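Local coordinates for putative mRNA export protein (Chaetomium thermophilum, PDB 4WP2), which probably takes part in exporting mRNA from the nucleus to the cytoplasm, and is represented here by its C-terminal UBA domain, at residues G18-Y23 and V50-A54. Residue numbers count along the deposited sequence, not the author numbering.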
loop_
_atom_site.group_PDB
_atom_site.type_symbol
_atom_site.label_atom_id
_atom_site.label_comp_id
_atom_site.label_asym_id
_atom_site.label_seq_id
_atom_site.Cartn_x
_atom_site.Cartn_y
_atom_site.Cartn_z
ATOM N N GLY A 18 7.979 -5.372 44.776
ATOM C CA GLY A 18 8.922 -6.472 44.662
ATOM C C GLY A 18 8.265 -7.843 44.697
ATOM O O GLY A 18 8.947 -8.860 44.556
ATOM N N MET A 19 6.947 -7.877 44.881
ATOM C CA MET A 19 6.212 -9.142 44.916
ATOM C C MET A 19 6.030 -9.747 43.537
ATOM O O MET A 19 6.002 -9.031 42.542
ATOM C CB MET A 19 4.837 -8.942 45.547
ATOM C CG MET A 19 4.858 -8.645 47.032
ATOM S SD MET A 19 3.203 -8.525 47.755
ATOM C CE MET A 19 2.491 -7.160 46.833
ATOM N N ASN A 20 5.870 -11.067 43.477
ATOM C CA ASN A 20 5.583 -11.720 42.206
ATOM C C ASN A 20 4.163 -11.363 41.734
ATOM O O ASN A 20 3.412 -10.684 42.446
ATOM C CB ASN A 20 5.762 -13.240 42.322
ATOM C CG ASN A 20 4.838 -13.874 43.360
ATOM O OD1 ASN A 20 3.751 -13.369 43.642
ATOM N ND2 ASN A 20 5.261 -15.008 43.910
ATOM N N VAL A 21 3.782 -11.817 40.546
ATOM C CA VAL A 21 2.498 -11.389 39.986
ATOM C C VAL A 21 1.309 -11.935 40.783
ATOM O O VAL A 21 0.265 -11.286 40.866
ATOM C CB VAL A 21 2.355 -11.788 38.494
ATOM C CG1 VAL A 21 3.442 -11.126 37.665
ATOM C CG2 VAL A 21 2.378 -13.290 38.322
ATOM N N GLU A 22 1.446 -13.117 41.372
ATOM C CA GLU A 22 0.335 -13.690 42.136
ATOM C C GLU A 22 -0.023 -12.821 43.347
ATOM O O GLU A 22 -1.186 -12.465 43.554
ATOM C CB GLU A 22 0.663 -15.104 42.609
ATOM C CG GLU A 22 -0.419 -15.698 43.498
ATOM C CD GLU A 22 -0.098 -17.105 43.957
ATOM O OE1 GLU A 22 1.057 -17.546 43.779
ATOM O OE2 GLU A 22 -1.008 -17.774 44.490
ATOM N N TYR A 23 0.981 -12.460 44.132
ATOM C CA TYR A 23 0.731 -11.687 45.341
ATOM C C TYR A 23 0.396 -10.236 44.994
ATOM O O TYR A 23 -0.418 -9.605 45.665
ATOM C CB TYR A 23 1.928 -11.798 46.295
ATOM C CG TYR A 23 1.798 -13.012 47.190
ATOM C CD1 TYR A 23 2.125 -14.276 46.724
ATOM C CD2 TYR A 23 1.292 -12.898 48.479
ATOM C CE1 TYR A 23 1.983 -15.397 47.532
ATOM C CE2 TYR A 23 1.146 -14.009 49.293
ATOM C CZ TYR A 23 1.491 -15.257 48.813
ATOM O OH TYR A 23 1.351 -16.370 49.613
ATOM N N VAL A 50 3.464 -11.283 54.104
ATOM C CA VAL A 50 3.752 -11.828 52.778
ATOM C C VAL A 50 4.956 -12.761 52.873
ATOM O O VAL A 50 5.990 -12.369 53.403
ATOM C CB VAL A 50 4.031 -10.720 51.737
ATOM C CG1 VAL A 50 4.432 -11.326 50.384
ATOM C CG2 VAL A 50 2.815 -9.816 51.579
ATOM N N PRO A 51 4.831 -13.998 52.362
ATOM C CA PRO A 51 5.984 -14.899 52.478
ATOM C C PRO A 51 7.214 -14.368 51.738
ATOM O O PRO A 51 7.066 -13.809 50.655
ATOM C CB PRO A 51 5.480 -16.202 51.844
ATOM C CG PRO A 51 4.291 -15.823 51.033
ATOM C CD PRO A 51 3.682 -14.644 51.707
ATOM N N PRO A 52 8.416 -14.561 52.305
ATOM C CA PRO A 52 9.619 -14.019 51.656
ATOM C C PRO A 52 9.857 -14.565 50.253
ATOM O O PRO A 52 10.407 -13.851 49.420
ATOM C CB PRO A 52 10.754 -14.431 52.608
ATOM C CG PRO A 52 10.183 -15.494 53.488
ATOM C CD PRO A 52 8.724 -15.202 53.595
ATOM N N GLU A 53 9.444 -15.804 49.998
ATOM C CA GLU A 53 9.646 -16.421 48.686
ATOM C C GLU A 53 8.837 -15.729 47.578
ATOM O O GLU A 53 9.125 -15.898 46.396
ATOM C CB GLU A 53 9.312 -17.915 48.736
ATOM C CG GLU A 53 7.882 -18.257 49.118
ATOM C CD GLU A 53 7.698 -18.513 50.605
ATOM O OE1 GLU A 53 8.557 -18.098 51.410
ATOM O OE2 GLU A 53 6.679 -19.136 50.969
ATOM N N ALA A 54 7.835 -14.954 47.965
ATOM C CA ALA A 54 6.980 -14.253 47.013
ATOM C C ALA A 54 7.693 -13.073 46.346
ATOM O O ALA A 54 7.193 -12.518 45.369
ATOM C CB ALA A 54 5.719 -13.774 47.710
#
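Tyr23 lays one face of its ring against the methyl of Ala54, a CH-pi contact in which Ala54 CB sits 4.1 Å from the ring centroid and 24° off the normal. The pair belongs to the UBA-type fold of the TAP C-terminal domain: residues 18-20 link helix 2-17 to helix 21-25, whose first turn carries Tyr23, and the segment 50-54, in the loop after helix 36-46, packs against the link and this first turn. A small side chain suits position 54, because a methyl can reach the ring while the backbone stays close, Met19 CA and Ala54 CA being 5.6 Å apart. Farther along the ring, Tyr23 CE2 lies 3.6 Å from Pro51 CD, and Tyr23 CD2 is 4.0 Å from Val50 CG1. The same Val50 CG1 lies 4.0 Å from Met19 SD, so the long, flexible Met19 extends this apolar patch inward, where it also touches Phe55. Pro51 gives the tyrosine a rigid apolar surface, and its carbonyl O accepts from Ala54 N at 3.0 Å, closing the short 3-10 turn. Gly18, just past helix 2-17, has a positive phi of 88°, at which a CB would jam against the preceding carbonyl O, so glycine suits the place; its backbone hydrogen bonds with Ile56 and Ser57 hold the chain beyond Ala54 to the same turn. Asn20 is the N-cap of the next helix: its short side chain folds back so that OD1 accepts from Tyr23 N at 3.0 Å. Its backbone N-H serves the other segment: Asn20 N donates to Ala54 O at 2.7 Å.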